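Local structure of cellobiose 2-epimerase (Caldibacillus thermoamylovorans, 5ZHB) at residues Leu56-Ala61 with His376-Cys381; Tyr63-Lys68 with Glu383-Val388. The protein catalyses the epimerisation of cellobiose at C2 of its reducing-end glucose, giving 4-O-β-D-glucosyl-D-mannose. One frame throughout, in Å; residues are numbered along the deposited sequence.

Contact 1 of 2, residues Leu56-Ala61 with His376-Cys381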
loop_
_atom_site.group_PDB
_atom_site.type_symbol
_atom_site.label_atom_id
_atom_site.label_comp_id
_atom_site.label_asym_id
_atom_site.label_seq_id
_atom_site.Cartn_x
_atom_site.Cartn_y
_atom_site.Cartn_z
ATOM N N LEU A 56 7.278 -2.660 9.129
ATOM C CA LEU A 56 8.377 -1.743 9.357
ATOM C C LEU A 56 7.953 -0.317 9.020
ATOM O O LEU A 56 8.263 0.641 9.744
ATOM C CB LEU A 56 9.583 -2.182 8.542
ATOM C CG LEU A 56 10.740 -1.178 8.455
ATOM C CD1 LEU A 56 11.260 -0.752 9.825
ATOM C CD2 LEU A 56 11.840 -1.807 7.647
ATOM N N TRP A 57 7.250 -0.169 7.891
ATOM C CA TRP A 57 6.811 1.159 7.470
ATOM C C TRP A 57 5.889 1.776 8.525
ATOM O O TRP A 57 6.086 2.936 8.915
ATOM C CB TRP A 57 6.177 1.123 6.062
ATOM C CG TRP A 57 5.764 2.506 5.651
ATOM C CD1 TRP A 57 6.501 3.402 4.932
ATOM C CD2 TRP A 57 4.600 3.218 6.125
ATOM N NE1 TRP A 57 5.844 4.600 4.874
ATOM C CE2 TRP A 57 4.685 4.523 5.600
ATOM C CE3 TRP A 57 3.504 2.870 6.902
ATOM C CZ2 TRP A 57 3.714 5.486 5.862
ATOM C CZ3 TRP A 57 2.524 3.812 7.136
ATOM C CH2 TRP A 57 2.647 5.109 6.639
ATOM N N ALA A 58 4.873 1.016 8.971
ATOM C CA ALA A 58 3.847 1.497 9.886
ATOM C C ALA A 58 4.459 1.928 11.222
ATOM O O ALA A 58 4.158 3.021 11.699
ATOM C CB ALA A 58 2.750 0.469 10.090
ATOM N N PHE A 59 5.334 1.108 11.806
ATOM C CA PHE A 59 5.949 1.489 13.072
ATOM C C PHE A 59 6.909 2.666 12.915
ATOM O O PHE A 59 6.966 3.509 13.821
ATOM C CB PHE A 59 6.651 0.292 13.699
ATOM C CG PHE A 59 5.673 -0.647 14.363
ATOM C CD1 PHE A 59 4.819 -0.189 15.352
ATOM C CD2 PHE A 59 5.550 -1.964 13.937
ATOM C CE1 PHE A 59 3.909 -1.049 15.947
ATOM C CE2 PHE A 59 4.639 -2.813 14.542
ATOM C CZ PHE A 59 3.825 -2.352 15.538
ATOM N N SER A 60 7.668 2.722 11.822
ATOM C CA SER A 60 8.594 3.823 11.592
ATOM C C SER A 60 7.844 5.141 11.451
ATOM O O SER A 60 8.194 6.122 12.103
ATOM C CB SER A 60 9.451 3.609 10.374
ATOM O OG SER A 60 10.265 2.449 10.492
ATOM N N ALA A 61 6.791 5.140 10.612
ATOM C CA ALA A 61 5.971 6.325 10.401
ATOM C C ALA A 61 5.265 6.728 11.696
ATOM O O ALA A 61 5.141 7.919 11.939
ATOM C CB ALA A 61 4.947 6.106 9.304
ATOM N N HIS A 376 -2.106 0.182 5.646
ATOM C CA HIS A 376 -3.166 1.023 5.084
ATOM C C HIS A 376 -3.874 1.837 6.179
ATOM O O HIS A 376 -4.053 3.059 6.051
ATOM C CB HIS A 376 -4.162 0.192 4.293
ATOM C CG HIS A 376 -3.775 -0.231 2.904
ATOM N ND1 HIS A 376 -3.603 0.666 1.863
ATOM C CD2 HIS A 376 -3.485 -1.452 2.408
ATOM C CE1 HIS A 376 -3.222 -0.008 0.770
ATOM N NE2 HIS A 376 -3.181 -1.303 1.066
ATOM N N ASN A 377 -4.328 1.150 7.220
ATOM C CA ASN A 377 -5.118 1.798 8.259
ATOM C C ASN A 377 -4.262 2.710 9.155
ATOM O O ASN A 377 -4.730 3.804 9.520
ATOM C CB ASN A 377 -6.037 0.810 8.975
ATOM C CG ASN A 377 -5.337 -0.313 9.706
ATOM O OD1 ASN A 377 -4.154 -0.565 9.470
ATOM N ND2 ASN A 377 -6.086 -1.024 10.547
ATOM N N ALA A 378 -3.030 2.311 9.503
ATOM C CA ALA A 378 -2.142 3.204 10.226
ATOM C C ALA A 378 -1.822 4.453 9.418
ATOM O O ALA A 378 -1.871 5.562 9.951
ATOM C CB ALA A 378 -0.858 2.532 10.625
ATOM N N ARG A 379 -1.430 4.252 8.152
ATOM C CA ARG A 379 -1.101 5.349 7.274
ATOM C C ARG A 379 -2.271 6.340 7.197
ATOM O O ARG A 379 -2.049 7.548 7.242
ATOM C CB ARG A 379 -0.685 4.816 5.897
ATOM C CG ARG A 379 -0.250 5.970 5.008
ATOM C CD ARG A 379 0.355 5.607 3.678
ATOM N NE ARG A 379 -0.612 4.936 2.812
ATOM C CZ ARG A 379 -0.327 4.459 1.599
ATOM N NH1 ARG A 379 0.876 4.625 1.091
ATOM N NH2 ARG A 379 -1.266 3.844 0.893
ATOM N N PHE A 380 -3.508 5.838 7.072
ATOM C CA PHE A 380 -4.659 6.715 7.031
ATOM C C PHE A 380 -4.703 7.614 8.274
ATOM O O PHE A 380 -4.849 8.832 8.136
ATOM C CB PHE A 380 -5.935 5.907 6.778
ATOM C CG PHE A 380 -7.133 6.322 7.613
ATOM C CD1 PHE A 380 -7.818 7.507 7.348
ATOM C CD2 PHE A 380 -7.574 5.516 8.655
ATOM C CE1 PHE A 380 -8.933 7.851 8.095
ATOM C CE2 PHE A 380 -8.683 5.865 9.402
ATOM C CZ PHE A 380 -9.345 7.045 9.138
ATOM N N CYS A 381 -4.621 7.023 9.475
ATOM C CA CYS A 381 -4.668 7.801 10.701
ATOM C C CYS A 381 -3.536 8.827 10.703
ATOM O O CYS A 381 -3.770 9.994 10.995
ATOM C CB CYS A 381 -4.567 6.896 11.926
ATOM S SG CYS A 381 -5.966 5.777 12.121
#
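The six-membered part of the Trp-57 indole lies across the aliphatic start of Arg-379, and this is the dense half of the contact. CH2 of Trp-57 does most of the touching, lying 3.4 Å from CB of Arg-379 and just as near to its CG. The neighbouring CZ3 of Trp-57 is 3.6 Å from CB of Arg-379. The two side chains cross at roughly a right angle, and the methylene chain meets the ring obliquely. With CG of Trp-57 opposite its own main-chain nitrogen (chi1 -179°), the ring stretches out from helix 49-66, and the length of the indole carries its six-membered ring to the Arg-379 methylenes. CB of Ala-61, one turn later, lies 3.6 Å over one face of the Trp-57 indole, nearer its border than its middle, and Tyr-119 also stacks on the indole.

These helices are the first and last inner helices of an (α/α)6 barrel, the fold of the N-acylglucosamine 2-epimerase family, so their meeting closes the ring of helices.

Arginine suits its position by being greasy near the backbone and charged at the end. Its chain bends at chi3 (65°), about the CG-CD bond that still lies against the ring, and carries the guanidinium beyond it; this group, its plane 77° from the indole, forms salt bridges with Glu-191 and Glu-311 on other inner helices. Replacing Trp-57 by an alanine would probably open a gap beside the Arg-379 methylenes and leave that chain freer to shift from its carboxylate partners.

The other half is looser but equally buried: CB of Ala-58 and CB of Ala-378 are 4.2 Å apart, a single methyl-to-methyl touch. Small residues suit this spot because their CA atoms approach to 6.2 Å.

Contact 2 of 2, residues Tyr63-Lys68 with Glu383-Val388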
loop_
_atom_site.group_PDB
_atom_site.type_symbol
_atom_site.label_atom_id
_atom_site.label_comp_id
_atom_site.label_asym_id
_atom_site.label_seq_id
_atom_site.Cartn_x
_atom_site.Cartn_y
_atom_site.Cartn_z
ATOM N N TYR A 63 6.308 6.328 14.653
ATOM C CA TYR A 63 7.336 6.947 15.478
ATOM C C TYR A 63 7.641 8.361 14.980
ATOM O O TYR A 63 7.719 9.286 15.782
ATOM C CB TYR A 63 8.598 6.083 15.553
ATOM C CG TYR A 63 9.688 6.715 16.408
ATOM C CD1 TYR A 63 9.553 6.791 17.788
ATOM C CD2 TYR A 63 10.841 7.244 15.839
ATOM C CE1 TYR A 63 10.538 7.361 18.581
ATOM C CE2 TYR A 63 11.830 7.829 16.618
ATOM C CZ TYR A 63 11.682 7.878 17.994
ATOM O OH TYR A 63 12.657 8.443 18.770
ATOM N N ARG A 64 7.754 8.542 13.661
ATOM C CA ARG A 64 8.054 9.839 13.057
ATOM C C ARG A 64 7.039 10.895 13.480
ATOM O O ARG A 64 7.399 12.027 13.798
ATOM C CB ARG A 64 8.026 9.762 11.526
ATOM C CG ARG A 64 8.452 11.056 10.845
ATOM C CD ARG A 64 8.704 10.970 9.359
ATOM N NE ARG A 64 7.676 10.240 8.618
ATOM C CZ ARG A 64 6.451 10.674 8.339
ATOM N NH1 ARG A 64 6.134 11.936 8.493
ATOM N NH2 ARG A 64 5.551 9.837 7.866
ATOM N N VAL A 65 5.761 10.515 13.465
ATOM C CA VAL A 65 4.677 11.453 13.644
ATOM C C VAL A 65 4.373 11.592 15.125
ATOM O O VAL A 65 4.132 12.706 15.583
ATOM C CB VAL A 65 3.417 11.008 12.885
ATOM C CG1 VAL A 65 2.205 11.855 13.264
ATOM C CG2 VAL A 65 3.643 11.011 11.372
ATOM N N LEU A 66 4.362 10.471 15.864
ATOM C CA LEU A 66 3.863 10.498 17.229
ATOM C C LEU A 66 4.971 10.402 18.275
ATOM O O LEU A 66 4.691 10.688 19.430
ATOM C CB LEU A 66 2.861 9.377 17.439
ATOM C CG LEU A 66 1.615 9.448 16.558
ATOM C CD1 LEU A 66 0.833 8.156 16.688
ATOM C CD2 LEU A 66 0.758 10.664 16.892
ATOM N N LYS A 67 6.147 9.869 17.900
ATOM C CA LYS A 67 7.390 10.034 18.645
ATOM C C LYS A 67 7.447 9.181 19.913
ATOM O O LYS A 67 8.369 9.351 20.696
ATOM C CB LYS A 67 7.669 11.505 18.978
ATOM C CG LYS A 67 7.810 12.412 17.762
ATOM C CD LYS A 67 7.881 13.887 18.129
ATOM C CE LYS A 67 7.171 14.797 17.176
ATOM N NZ LYS A 67 8.030 15.172 16.052
ATOM N N LYS A 68 6.515 8.240 20.103
ATOM C CA LYS A 68 6.576 7.341 21.242
ATOM C C LYS A 68 7.652 6.292 20.997
ATOM O O LYS A 68 7.664 5.677 19.936
ATOM C CB LYS A 68 5.245 6.619 21.449
ATOM C CG LYS A 68 4.098 7.419 22.038
ATOM C CD LYS A 68 3.014 6.506 22.615
ATOM C CE LYS A 68 2.086 7.174 23.584
ATOM N NZ LYS A 68 1.461 8.337 22.951
ATOM N N GLU A 383 -1.803 10.148 8.165
ATOM C CA GLU A 383 -1.925 11.183 7.150
ATOM C C GLU A 383 -2.793 12.332 7.666
ATOM O O GLU A 383 -2.461 13.500 7.455
ATOM C CB GLU A 383 -2.516 10.552 5.894
ATOM C CG GLU A 383 -1.483 9.913 4.969
ATOM C CD GLU A 383 -0.584 10.932 4.298
ATOM O OE1 GLU A 383 -1.104 11.958 3.808
ATOM O OE2 GLU A 383 0.628 10.680 4.246
ATOM N N PHE A 384 -3.943 12.006 8.255
ATOM C CA PHE A 384 -4.819 13.023 8.827
ATOM C C PHE A 384 -4.152 13.752 9.989
ATOM O O PHE A 384 -4.205 14.972 10.079
ATOM C CB PHE A 384 -6.114 12.407 9.321
ATOM C CG PHE A 384 -7.135 12.273 8.209
ATOM C CD1 PHE A 384 -8.015 13.312 7.931
ATOM C CD2 PHE A 384 -7.204 11.123 7.435
ATOM C CE1 PHE A 384 -9.003 13.155 6.955
ATOM C CE2 PHE A 384 -8.134 11.006 6.411
ATOM C CZ PHE A 384 -9.038 12.011 6.180
ATOM N N ILE A 385 -3.508 13.011 10.885
ATOM C CA ILE A 385 -2.784 13.662 11.965
ATOM C C ILE A 385 -1.820 14.727 11.425
ATOM O O ILE A 385 -1.750 15.855 11.934
ATOM C CB ILE A 385 -2.079 12.601 12.828
ATOM C CG1 ILE A 385 -3.092 11.769 13.635
ATOM C CG2 ILE A 385 -1.042 13.282 13.729
ATOM C CD1 ILE A 385 -2.560 10.440 14.173
ATOM N N GLU A 386 -1.039 14.380 10.401
ATOM C CA GLU A 386 0.016 15.240 9.893
ATOM C C GLU A 386 -0.590 16.367 9.058
ATOM O O GLU A 386 -0.104 17.499 9.085
ATOM C CB GLU A 386 1.029 14.409 9.094
ATOM C CG GLU A 386 2.482 14.869 9.224
ATOM C CD GLU A 386 3.487 14.246 8.247
ATOM O OE1 GLU A 386 4.687 14.567 8.338
ATOM O OE2 GLU A 386 3.103 13.461 7.359
ATOM N N ARG A 387 -1.644 16.083 8.281
ATOM C CA ARG A 387 -2.224 17.110 7.428
ATOM C C ARG A 387 -2.914 18.195 8.265
ATOM O O ARG A 387 -2.840 19.374 7.907
ATOM C CB ARG A 387 -3.212 16.487 6.439
ATOM C CG ARG A 387 -2.534 15.773 5.273
ATOM C CD ARG A 387 -3.543 14.926 4.524
ATOM N NE ARG A 387 -2.881 14.048 3.546
ATOM C CZ ARG A 387 -2.861 14.296 2.237
ATOM N NH1 ARG A 387 -3.332 15.445 1.779
ATOM N NH2 ARG A 387 -2.365 13.403 1.397
ATOM N N VAL A 388 -3.614 17.778 9.337
ATOM C CA VAL A 388 -4.219 18.651 10.339
ATOM C C VAL A 388 -3.290 18.750 11.567
ATOM O O VAL A 388 -2.198 19.363 11.456
ATOM C CB VAL A 388 -5.588 18.076 10.761
ATOM C CG1 VAL A 388 -6.351 18.980 11.726
ATOM C CG2 VAL A 388 -6.482 17.712 9.585
#
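Val-65, directed at the opposite helix, sits where the two backbones come nearest, its CA 7.1 Å from that of Glu-386. Both helices run in the same direction here. Helix 49-66 is about to finish: Lys-67, with a positive phi of 75°, turns the chain out of the helix, while helix 375-387 continues to Arg-387.

Between them lies an apolar seam, where short branched valine and isoleucine fit the narrow gap. CG1 of Val-65 meets CG2 of Ile-385 at 3.6 Å, each methyl being the branch opposite its own backbone nitrogen. Leu-66 adds a slacker touch, its CD2 4.3 Å from CD1 of Ile-385. Leu-66 and Ile-385 both rest on Arg-9 of helix 2-21.

In the (α/α)6 barrel this is the same pairing of first and last inner helices, now near the surface and close to the C-terminus, where charged side chains can flank an apolar strip.

Arg-64 and Glu-386 supply that flank, long enough to span it. NH1 of Arg-64 forms a salt bridge with OE1 of Glu-386 at 3.0 Å; the oxygen comes to the guanidinium edge near its plane, although the carboxylate is turned 46° from it. A bend at chi3 (46°) brings the Arg-64 tip closer to the neighbouring helix, and Glu-386 reaches back with an extended chain. NE of Arg-64 is taken by Glu-123, so one guanidinium serves two carboxylates. Farther round helix 375-387, NE of Arg-387 bonds OE1 of Glu-383 at 2.8 Å, one turn earlier, and its NH1 pairs with Glu-321 of helix 306-323.

Overall arrangement
Contacts 1 and 2 are successive levels of one helix pair, 49-66 beside 375-387, with centres about 10 Å apart. The centre of contact 1 lies about 10 Å from that of the chain, and the centre of contact 2 about 18 Å, so the interface passes from a wholly buried level to a surface one. Glu-123 connects them on one side, touching Trp-57 and Ala-61 at contact 1 and pairing with Arg-64 at contact 2; Leu-12 of helix 2-21 does likewise, meeting Ala-378 and Leu-66. In relatives the sugar binds within the barrel, so contact 1, with its carboxylate-linked Arg-379, is probably the nearer to the active site.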